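Local coordinates for protein telomerase reverse transcriptase (Takifugu rubripes, PDB 4LMO) that serves as the RNA-binding domain of telomerase, the reverse transcriptase that extends chromosome ends by copying a template within its own RNA subunit, at residues A[36-41]-A[53-58]; A[84-89]-A[130-135]; A[150-155]-A[211-216]; A[171-176]-A[199-204]. All blocks are in the same frame, centred on the assembly; numbering follows the deposited sequence.

Interaction 1: residues A[36-41]-A[53-58]; sequences RKIQGR and LYLNGL
Ile38 and Leu55 meet through one methyl each: Ile38 CG2 lies 3.5 Å from Leu55 CD2, and the two side chains cross at about a right angle, so the touch is a point and not a long seam. The first torsion of Ile38, with CG1 between the backbone N and the carbonyl carbon (chi1 74°), leaves CG2 beside the backbone N and facing Leu55. Separately from this apolar touch, the guanidinium of Arg36 comes up to the phenol of Tyr54; NH2 stands 4.2 Å from Tyr54 OH, near the guanidinium plane at its edge, too far for a hydrogen bond. Asp42 of helix 40-48 bridges the two groups: OD2 forms a salt bridge with Arg36 NH1, and OD1 hydrogen-bonds with Tyr54 OH. Gln39 is the N-cap residue of that helix, and the 3-10 segment that contains Tyr54 and Leu55 comes after its far end, so the chain that follows the helix packs against the chain that leads into it. Leu53 O accepts from both Asn56 N and Leu58 N, which holds the turn. Arg36 NH1 also makes a weak bond to Lys37 O (3.2 Å). Farther out, Leu80 of helix 73-85 packs on Ile38, Ile46 on Leu55, and Lys29 makes a cation-pi contact with the Tyr54 ring.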
# COMPACT_ATOMS: atom_id res chain seq x y z
N ARG A 36 13.39 12.02 10.48
CA ARG A 36 13.16 12.93 9.36
C ARG A 36 12.18 12.35 8.34
O ARG A 36 12.05 11.13 8.21
CB ARG A 36 14.48 13.32 8.69
CG ARG A 36 15.22 12.19 7.98
CD ARG A 36 16.32 12.75 7.09
NE ARG A 36 17.03 11.72 6.34
CZ ARG A 36 16.65 11.26 5.14
NH1 ARG A 36 15.57 11.74 4.55
NH2 ARG A 36 17.37 10.33 4.54
N LYS A 37 11.51 13.24 7.62
CA LYS A 37 10.60 12.89 6.53
C LYS A 37 11.37 12.12 5.46
O LYS A 37 12.56 12.35 5.27
CB LYS A 37 10.04 14.18 5.91
CG LYS A 37 8.59 14.12 5.48
CD LYS A 37 7.68 14.85 6.46
CE LYS A 37 6.32 15.12 5.84
NZ LYS A 37 5.52 16.11 6.62
N ILE A 38 10.70 11.19 4.77
CA ILE A 38 11.38 10.42 3.72
C ILE A 38 11.29 11.06 2.34
O ILE A 38 10.25 11.61 1.97
CB ILE A 38 10.96 8.92 3.69
CG1 ILE A 38 9.56 8.73 3.10
CG2 ILE A 38 11.08 8.31 5.08
CD1 ILE A 38 9.33 7.35 2.51
N GLN A 39 12.39 10.99 1.59
CA GLN A 39 12.48 11.59 0.26
C GLN A 39 12.55 10.51 -0.81
O GLN A 39 12.63 9.32 -0.50
CB GLN A 39 13.69 12.52 0.18
CG GLN A 39 13.75 13.60 1.25
CD GLN A 39 12.57 14.56 1.24
OE1 GLN A 39 11.97 14.82 0.19
NE2 GLN A 39 12.22 15.08 2.41
N GLY A 40 12.49 10.93 -2.08
CA GLY A 40 12.51 10.01 -3.22
C GLY A 40 13.64 9.00 -3.19
O GLY A 40 13.45 7.82 -3.45
N ARG A 41 14.84 9.50 -2.85
CA ARG A 41 16.03 8.68 -2.70
C ARG A 41 15.86 7.60 -1.62
O ARG A 41 16.29 6.46 -1.79
CB ARG A 41 17.23 9.60 -2.43
CG ARG A 41 18.40 9.01 -1.66
CD ARG A 41 19.19 10.11 -0.97
NE ARG A 41 18.60 10.51 0.31
CZ ARG A 41 17.76 11.52 0.49
NH1 ARG A 41 17.28 11.78 1.71
NH2 ARG A 41 17.38 12.29 -0.53
N LEU A 53 13.74 -1.84 6.31
CA LEU A 53 14.62 -1.63 7.46
C LEU A 53 15.64 -0.51 7.24
O LEU A 53 16.34 -0.10 8.17
CB LEU A 53 15.32 -2.93 7.86
CG LEU A 53 14.42 -4.06 8.39
CD1 LEU A 53 15.19 -5.37 8.51
CD2 LEU A 53 13.77 -3.68 9.72
N TYR A 54 15.69 -0.01 6.01
CA TYR A 54 16.46 1.19 5.68
C TYR A 54 16.02 2.36 6.57
O TYR A 54 16.84 3.19 6.95
CB TYR A 54 16.29 1.54 4.20
CG TYR A 54 16.86 2.89 3.81
CD1 TYR A 54 18.22 3.05 3.58
CD2 TYR A 54 16.03 4.00 3.68
CE1 TYR A 54 18.75 4.29 3.23
CE2 TYR A 54 16.54 5.24 3.34
CZ TYR A 54 17.90 5.38 3.11
OH TYR A 54 18.40 6.61 2.77
N LEU A 55 14.73 2.39 6.90
CA LEU A 55 14.17 3.40 7.80
C LEU A 55 14.72 3.30 9.22
O LEU A 55 14.69 4.28 9.98
CB LEU A 55 12.64 3.31 7.83
CG LEU A 55 11.88 3.68 6.54
CD1 LEU A 55 10.40 3.32 6.64
CD2 LEU A 55 12.05 5.15 6.23
N ASN A 56 15.24 2.13 9.57
CA ASN A 56 15.76 1.87 10.91
C ASN A 56 17.29 1.87 10.98
O ASN A 56 17.87 1.58 12.03
CB ASN A 56 15.19 0.56 11.45
CG ASN A 56 13.68 0.61 11.62
OD1 ASN A 56 13.17 1.34 12.48
ND2 ASN A 56 12.97 -0.14 10.80
N GLY A 57 17.93 2.19 9.87
CA GLY A 57 19.38 2.35 9.82
C GLY A 57 20.14 1.30 9.04
O GLY A 57 21.37 1.34 9.00
N LEU A 58 19.44 0.36 8.42
CA LEU A 58 20.10 -0.70 7.66
C LEU A 58 20.78 -0.14 6.42
O LEU A 58 20.17 0.59 5.64
CB LEU A 58 19.11 -1.81 7.28
CG LEU A 58 19.68 -3.10 6.66
CD1 LEU A 58 20.57 -3.86 7.64
CD2 LEU A 58 18.55 -3.98 6.17

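Interaction 2: residues A[84-89]-A[130-135]; sequences RRCPYS and LLAVIP
A single methyl, Val133 CG2, is shared by the thiol of Cys86 and the hydroxyl of Tyr88, two groups that already lie against each other within segment 84-89. Cys86 SG sits 3.7 Å above the plane of the Tyr88 ring, over its centre, while the hydroxyl end of the same ring reaches on to Val133, with Tyr88 OH 3.5 Å from Val133 CG2. The tyrosine and valine side chains cross at about a right angle, and the methyl approaches the ring obliquely. From Cys86, SG is 3.9 Å from Val133 CG2 and 4.0 Å from Ala132 CB, wedging the sulfur against the last turn of helix 119-133. That position follows from the first torsion of Cys86, which turns SG opposite the backbone N (chi1 -169°). Cys86 lies in the break between helix 73-85 and helix 88-93, and Tyr88 opens the second helix. Pro87, the centre of an inverse gamma turn, is also the N-cap of that helix, and the short connection brings Cys86 over the face of the tyrosine ring. No hydrogen bond joins the two segments. The Tyr88 hydroxyl instead bonds with His83 ND1 in the preceding helix, which ties the ring's polar end across the break. Leu79 and Phe212 also pack on Val133.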
# COMPACT_ATOMS: atom_id res chain seq x y z
N ARG A 84 1.54 12.57 -0.13
CA ARG A 84 1.35 13.54 0.95
C ARG A 84 0.18 14.48 0.68
O ARG A 84 -0.37 15.07 1.61
CB ARG A 84 2.64 14.32 1.21
CG ARG A 84 3.74 13.46 1.82
CD ARG A 84 4.95 14.28 2.23
NE ARG A 84 6.00 13.40 2.76
CZ ARG A 84 7.13 13.10 2.13
NH1 ARG A 84 7.41 13.61 0.94
NH2 ARG A 84 8.00 12.28 2.71
N ARG A 85 -0.20 14.61 -0.59
CA ARG A 85 -1.34 15.43 -1.00
C ARG A 85 -2.62 14.61 -1.20
O ARG A 85 -3.70 15.17 -1.37
CB ARG A 85 -1.01 16.20 -2.29
CG ARG A 85 -0.04 17.35 -2.11
CD ARG A 85 -0.04 18.29 -3.30
NE ARG A 85 0.86 17.86 -4.37
CZ ARG A 85 0.50 17.15 -5.44
NH1 ARG A 85 -0.76 16.76 -5.60
NH2 ARG A 85 1.41 16.82 -6.35
N CYS A 86 -2.49 13.28 -1.17
CA CYS A 86 -3.62 12.37 -1.37
C CYS A 86 -4.64 12.47 -0.23
O CYS A 86 -4.27 12.41 0.94
CB CYS A 86 -3.12 10.93 -1.52
SG CYS A 86 -4.38 9.77 -2.09
N PRO A 87 -5.93 12.63 -0.58
CA PRO A 87 -6.99 12.79 0.42
C PRO A 87 -7.61 11.44 0.80
O PRO A 87 -8.78 11.19 0.49
CB PRO A 87 -8.00 13.68 -0.30
CG PRO A 87 -7.81 13.38 -1.76
CD PRO A 87 -6.48 12.70 -1.95
N TYR A 88 -6.84 10.61 1.49
CA TYR A 88 -7.24 9.23 1.78
C TYR A 88 -8.62 9.08 2.44
O TYR A 88 -9.36 8.16 2.11
CB TYR A 88 -6.18 8.53 2.63
CG TYR A 88 -4.91 8.24 1.87
CD1 TYR A 88 -3.77 9.03 2.03
CD2 TYR A 88 -4.84 7.17 0.97
CE1 TYR A 88 -2.61 8.77 1.33
CE2 TYR A 88 -3.68 6.89 0.27
CZ TYR A 88 -2.57 7.69 0.45
OH TYR A 88 -1.41 7.42 -0.25
N SER A 89 -8.94 10.00 3.36
CA SER A 89 -10.24 10.01 4.02
C SER A 89 -11.37 10.25 3.03
O SER A 89 -12.37 9.53 3.05
CB SER A 89 -10.27 11.04 5.14
OG SER A 89 -9.40 10.67 6.19
N LEU A 130 -4.04 4.21 -6.19
CA LEU A 130 -3.02 3.96 -7.21
C LEU A 130 -2.98 5.05 -8.28
O LEU A 130 -1.90 5.46 -8.71
CB LEU A 130 -3.22 2.59 -7.87
CG LEU A 130 -2.90 1.34 -7.04
CD1 LEU A 130 -3.61 0.12 -7.60
CD2 LEU A 130 -1.40 1.10 -6.94
N LEU A 131 -4.16 5.53 -8.67
CA LEU A 131 -4.28 6.59 -9.67
C LEU A 131 -3.83 7.96 -9.15
O LEU A 131 -3.26 8.75 -9.91
CB LEU A 131 -5.72 6.68 -10.18
CG LEU A 131 -6.22 5.62 -11.18
CD1 LEU A 131 -7.72 5.75 -11.38
CD2 LEU A 131 -5.49 5.72 -12.51
N ALA A 132 -4.07 8.23 -7.87
CA ALA A 132 -3.73 9.53 -7.28
C ALA A 132 -2.26 9.64 -6.87
O ALA A 132 -1.71 10.75 -6.83
CB ALA A 132 -4.64 9.82 -6.10
N VAL A 133 -1.63 8.51 -6.57
CA VAL A 133 -0.28 8.50 -6.01
C VAL A 133 0.81 8.10 -7.03
O VAL A 133 1.84 8.77 -7.11
CB VAL A 133 -0.20 7.63 -4.73
CG1 VAL A 133 1.22 7.57 -4.19
CG2 VAL A 133 -1.14 8.18 -3.66
N ILE A 134 0.58 7.04 -7.79
CA ILE A 134 1.61 6.51 -8.69
C ILE A 134 1.70 7.32 -9.98
O ILE A 134 0.74 7.33 -10.76
CB ILE A 134 1.39 5.01 -9.02
CG1 ILE A 134 1.11 4.18 -7.75
CG2 ILE A 134 2.57 4.45 -9.80
CD1 ILE A 134 2.12 4.31 -6.63
N PRO A 135 2.84 7.99 -10.21
CA PRO A 135 3.03 8.75 -11.45
C PRO A 135 2.87 7.85 -12.67
O PRO A 135 3.39 6.73 -12.69
CB PRO A 135 4.46 9.27 -11.35
CG PRO A 135 4.75 9.28 -9.88
CD PRO A 135 4.03 8.09 -9.34

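Interaction 3: residues A[150-155]-A[211-216]; sequences ARVRFF and GFVVGL
Two helical segments, 150-155 in helix 142-158 and 211-216 in helix 191-220, face each other with their closest CA atoms, those of Val152 and Val213, 8.2 Å apart, and the second contains a wider pi-type turn at 211-213. The separation is bridged by side chains alone. Val152 and Val213 reach toward each other tip to tip, with Val152 CG1 4.2 Å from Val213 CG1. Both residues place CG1 opposite the backbone N (chi1 174° in Val152), so the meeting methyls occupy the same branch on either helix. One turn further along helix 142-158, Phe155 extends its ring toward Val214, whose side chain it crosses at about a right angle. The touching atoms are Phe155 CE2 and Val214 CG2, 3.9 Å apart, and the methyl stands obliquely to the ring. A first torsion of 180° carries the phenyl group away from its own backbone N and out across the gap between the helices. No hydrogen bond passes between the segments, and the four touching side chains are all apolar, three of them buried. The contact is therefore plain helix-to-helix packing within the RNA-binding domain. Val126 of helix 119-133 touches both Val152 and Val213, closing a three-helix junction. Leu209, on helix 191-220 just before the segment, packs on Val152 and Phe155, and beyond the C-terminal end of helix 142-158 Leu164 and the ring of Phe161, its plane at about 80° to that of Phe155, continue the apolar surroundings.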
# COMPACT_ATOMS: atom_id res chain seq x y z
N ALA A 150 -6.10 -5.16 -12.94
CA ALA A 150 -6.82 -6.43 -13.00
C ALA A 150 -6.21 -7.47 -12.06
O ALA A 150 -6.92 -8.31 -11.51
CB ALA A 150 -6.85 -6.96 -14.43
N ARG A 151 -4.89 -7.40 -11.88
CA ARG A 151 -4.17 -8.31 -10.99
C ARG A 151 -4.50 -8.02 -9.53
O ARG A 151 -4.62 -8.94 -8.72
CB ARG A 151 -2.66 -8.22 -11.21
CG ARG A 151 -2.21 -8.60 -12.61
CD ARG A 151 -2.24 -10.10 -12.83
NE ARG A 151 -2.48 -10.45 -14.23
CZ ARG A 151 -1.59 -10.34 -15.22
NH1 ARG A 151 -0.38 -9.84 -14.99
NH2 ARG A 151 -1.92 -10.71 -16.45
N VAL A 152 -4.65 -6.74 -9.21
CA VAL A 152 -5.04 -6.30 -7.88
C VAL A 152 -6.49 -6.71 -7.58
O VAL A 152 -6.78 -7.21 -6.49
CB VAL A 152 -4.83 -4.77 -7.71
CG1 VAL A 152 -5.38 -4.28 -6.38
CG2 VAL A 152 -3.35 -4.43 -7.83
N ARG A 153 -7.37 -6.53 -8.57
CA ARG A 153 -8.78 -6.92 -8.45
C ARG A 153 -8.91 -8.41 -8.10
O ARG A 153 -9.62 -8.77 -7.16
CB ARG A 153 -9.55 -6.61 -9.74
CG ARG A 153 -11.00 -7.08 -9.74
CD ARG A 153 -11.85 -6.29 -8.75
NE ARG A 153 -13.14 -6.92 -8.46
CZ ARG A 153 -13.44 -7.53 -7.31
NH1 ARG A 153 -12.54 -7.60 -6.33
NH2 ARG A 153 -14.64 -8.06 -7.13
N PHE A 154 -8.23 -9.25 -8.88
CA PHE A 154 -8.20 -10.69 -8.63
C PHE A 154 -7.64 -11.00 -7.24
O PHE A 154 -8.20 -11.82 -6.51
CB PHE A 154 -7.40 -11.41 -9.72
CG PHE A 154 -7.20 -12.88 -9.45
CD1 PHE A 154 -8.20 -13.80 -9.76
CD2 PHE A 154 -6.03 -13.34 -8.87
CE1 PHE A 154 -8.03 -15.15 -9.51
CE2 PHE A 154 -5.85 -14.70 -8.61
CZ PHE A 154 -6.86 -15.60 -8.93
N PHE A 155 -6.54 -10.34 -6.90
CA PHE A 155 -5.86 -10.54 -5.62
C PHE A 155 -6.77 -10.23 -4.43
O PHE A 155 -6.84 -11.02 -3.49
CB PHE A 155 -4.59 -9.68 -5.57
CG PHE A 155 -3.81 -9.81 -4.29
CD1 PHE A 155 -3.02 -10.92 -4.04
CD2 PHE A 155 -3.86 -8.80 -3.33
CE1 PHE A 155 -2.30 -11.03 -2.86
CE2 PHE A 155 -3.14 -8.91 -2.16
CZ PHE A 155 -2.36 -10.02 -1.92
N GLY A 211 3.76 -3.81 -0.41
CA GLY A 211 4.02 -2.62 0.38
C GLY A 211 2.88 -1.62 0.32
O GLY A 211 2.32 -1.25 1.35
N PHE A 212 2.54 -1.20 -0.90
CA PHE A 212 1.55 -0.14 -1.08
C PHE A 212 0.12 -0.63 -0.88
O PHE A 212 -0.55 -0.22 0.08
CB PHE A 212 1.73 0.56 -2.44
CG PHE A 212 0.96 1.85 -2.56
CD1 PHE A 212 1.42 3.01 -1.96
CD2 PHE A 212 -0.23 1.89 -3.28
CE1 PHE A 212 0.71 4.20 -2.07
CE2 PHE A 212 -0.95 3.07 -3.39
CZ PHE A 212 -0.48 4.22 -2.79
N VAL A 213 -0.35 -1.51 -1.76
CA VAL A 213 -1.74 -1.96 -1.74
C VAL A 213 -2.13 -2.64 -0.42
O VAL A 213 -3.09 -2.22 0.23
CB VAL A 213 -2.07 -2.86 -2.96
CG1 VAL A 213 -3.39 -3.60 -2.77
CG2 VAL A 213 -2.09 -2.03 -4.23
N VAL A 214 -1.37 -3.65 -0.03
CA VAL A 214 -1.61 -4.36 1.24
C VAL A 214 -1.45 -3.43 2.45
O VAL A 214 -2.18 -3.55 3.43
CB VAL A 214 -0.73 -5.62 1.35
CG1 VAL A 214 -0.72 -6.17 2.77
CG2 VAL A 214 -1.22 -6.69 0.38
N GLY A 215 -0.50 -2.50 2.36
CA GLY A 215 -0.32 -1.47 3.38
C GLY A 215 -1.58 -0.67 3.64
O GLY A 215 -1.98 -0.48 4.79
N LEU A 216 -2.23 -0.23 2.57
CA LEU A 216 -3.48 0.52 2.66
C LEU A 216 -4.59 -0.31 3.30
O LEU A 216 -5.32 0.18 4.16
CB LEU A 216 -3.91 1.00 1.28
CG LEU A 216 -2.94 1.96 0.57
CD1 LEU A 216 -3.34 2.14 -0.89
CD2 LEU A 216 -2.88 3.30 1.28

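Interaction 4: residues A[171-176]-A[199-204]; sequences WKIKVN and QILGQF
Leu201 is the centre of this contact: its single methyl CD2 meets both residues that reach it from the opposing loop, Val175 and Ile173. Leu201 points from helix 191-220 toward segment 171-176, with CG turned opposite the backbone N (chi1 -176°), which projects the isobutyl group outward from the helix. Val175 presents its CG2, 4.0 Å from Leu201 CD2, and the two side chains slide past each other in opposite directions, lying alongside instead of meeting end on. Ile173 comes at a slant, its CG2 3.8 Å from the same Leu201 CD2. It uses the branch methyl, which its first torsion (chi1 -68°) sets opposite the backbone N, while the longer CG1 arm takes another course. Lys174, between them, starts its side chain away from the helix, so the extended strip before the 3-10 turn at Val175 gives the helix its apolar side. Around this trio, Leu181 packs on both Val175 and Leu201, Met170 touches Leu201, and Asn144 and Leu147 of helix 142-158 touch Ile173. Segment 171-176 opens a region that, by similarity, interacts with the RNA template. With three aliphatic side chains and no hydrogen bond across the segments, the attachment of this loop to the helix at this point rests on apolar packing, while nearby polar bonds such as Asn176 OD1 with Arg197 NH2 add directional hold.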
# COMPACT_ATOMS: atom_id res chain seq x y z
N TRP A 171 2.88 -11.25 -15.60
CA TRP A 171 2.47 -11.95 -16.82
C TRP A 171 1.89 -11.03 -17.86
O TRP A 171 0.88 -10.36 -17.61
CB TRP A 171 1.51 -13.09 -16.51
CG TRP A 171 1.25 -14.00 -17.69
CD1 TRP A 171 2.18 -14.49 -18.61
CD2 TRP A 171 -0.04 -14.57 -18.11
NE1 TRP A 171 1.57 -15.29 -19.54
CE2 TRP A 171 0.24 -15.39 -19.30
CE3 TRP A 171 -1.35 -14.50 -17.63
CZ2 TRP A 171 -0.75 -16.08 -19.97
CZ3 TRP A 171 -2.34 -15.20 -18.32
CH2 TRP A 171 -2.05 -15.98 -19.46
N LYS A 172 2.54 -11.01 -19.02
CA LYS A 172 2.16 -10.18 -20.17
C LYS A 172 2.39 -8.68 -19.97
O LYS A 172 1.97 -7.88 -20.81
CB LYS A 172 0.71 -10.45 -20.62
CG LYS A 172 0.52 -11.77 -21.35
CD LYS A 172 -0.93 -11.97 -21.78
CE LYS A 172 -1.83 -12.27 -20.59
NZ LYS A 172 -3.23 -12.54 -21.02
N ILE A 173 3.03 -8.30 -18.87
CA ILE A 173 3.50 -6.93 -18.70
C ILE A 173 4.62 -6.68 -19.71
O ILE A 173 5.52 -7.51 -19.86
CB ILE A 173 4.00 -6.66 -17.25
CG1 ILE A 173 2.83 -6.69 -16.25
CG2 ILE A 173 4.77 -5.34 -17.17
CD1 ILE A 173 1.90 -5.50 -16.29
N LYS A 174 4.54 -5.56 -20.42
CA LYS A 174 5.57 -5.19 -21.37
C LYS A 174 6.66 -4.39 -20.65
O LYS A 174 6.50 -3.19 -20.40
CB LYS A 174 4.98 -4.38 -22.53
CG LYS A 174 4.00 -5.14 -23.41
CD LYS A 174 3.27 -4.19 -24.35
CE LYS A 174 2.17 -4.90 -25.13
NZ LYS A 174 2.69 -5.63 -26.32
N VAL A 175 7.75 -5.08 -20.32
CA VAL A 175 8.87 -4.50 -19.57
C VAL A 175 9.44 -3.25 -20.25
O VAL A 175 9.71 -2.24 -19.59
CB VAL A 175 9.98 -5.54 -19.32
CG1 VAL A 175 11.18 -4.93 -18.61
CG2 VAL A 175 9.44 -6.72 -18.51
N ASN A 176 9.60 -3.33 -21.57
CA ASN A 176 10.25 -2.27 -22.33
C ASN A 176 9.43 -0.99 -22.52
O ASN A 176 9.97 0.03 -22.97
CB ASN A 176 10.77 -2.81 -23.67
CG ASN A 176 11.96 -3.75 -23.51
OD1 ASN A 176 12.69 -3.69 -22.51
ND2 ASN A 176 12.16 -4.62 -24.49
N GLN A 199 14.04 -7.69 -13.58
CA GLN A 199 14.36 -7.79 -12.15
C GLN A 199 13.94 -6.53 -11.38
O GLN A 199 13.30 -6.63 -10.33
CB GLN A 199 15.86 -8.06 -11.98
CG GLN A 199 16.34 -8.22 -10.55
CD GLN A 199 17.84 -8.47 -10.47
OE1 GLN A 199 18.35 -9.46 -11.00
NE2 GLN A 199 18.55 -7.57 -9.79
N ILE A 200 14.30 -5.36 -11.90
CA ILE A 200 13.96 -4.09 -11.26
C ILE A 200 12.44 -3.88 -11.24
O ILE A 200 11.88 -3.54 -10.19
CB ILE A 200 14.65 -2.88 -11.94
CG1 ILE A 200 16.17 -3.02 -11.89
CG2 ILE A 200 14.25 -1.58 -11.26
CD1 ILE A 200 16.91 -2.15 -12.88
N LEU A 201 11.79 -4.08 -12.38
CA LEU A 201 10.34 -3.92 -12.49
C LEU A 201 9.59 -4.90 -11.59
O LEU A 201 8.54 -4.57 -11.04
CB LEU A 201 9.88 -4.06 -13.94
CG LEU A 201 8.39 -3.82 -14.23
CD1 LEU A 201 8.00 -2.36 -14.04
CD2 LEU A 201 8.03 -4.28 -15.63
N GLY A 202 10.14 -6.11 -11.46
CA GLY A 202 9.61 -7.10 -10.53
C GLY A 202 9.57 -6.54 -9.12
O GLY A 202 8.51 -6.54 -8.48
N GLN A 203 10.71 -6.04 -8.65
CA GLN A 203 10.81 -5.42 -7.32
C GLN A 203 9.76 -4.34 -7.10
O GLN A 203 9.14 -4.29 -6.04
CB GLN A 203 12.19 -4.80 -7.12
CG GLN A 203 13.30 -5.77 -6.77
CD GLN A 203 14.65 -5.09 -6.72
OE1 GLN A 203 15.13 -4.57 -7.73
NE2 GLN A 203 15.27 -5.07 -5.54
N PHE A 204 9.56 -3.48 -8.10
CA PHE A 204 8.64 -2.36 -7.99
C PHE A 204 7.18 -2.83 -7.98
O PHE A 204 6.42 -2.47 -7.08
CB PHE A 204 8.88 -1.33 -9.10
CG PHE A 204 7.81 -0.28 -9.20
CD1 PHE A 204 7.72 0.74 -8.25
CD2 PHE A 204 6.90 -0.30 -10.24
CE1 PHE A 204 6.74 1.72 -8.35
CE2 PHE A 204 5.91 0.67 -10.34
CZ PHE A 204 5.83 1.68 -9.40

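How the interactions relate
The long helix 191-220 runs through much of this arrangement: interactions 3 and 4 both use it, their centres 16 Å apart, and interaction 2 packs on it through Phe212 and Leu216. Interactions 1, 2 and 3 follow one another along the chain, whereas interaction 4 lies within the stretch between the two segments of interaction 3. Interactions 1 and 2, 20 Å apart between centres, touch where Arg84 NH2 probably bonds to Ile38 O; Arg151 NH1 similarly links interaction 3 to Trp171 O in interaction 4. Interaction 2 thus provides one link between the N-terminal part of the chain and helix 191-220, and interaction 4 joins that helix to a region that probably interacts with the RNA template.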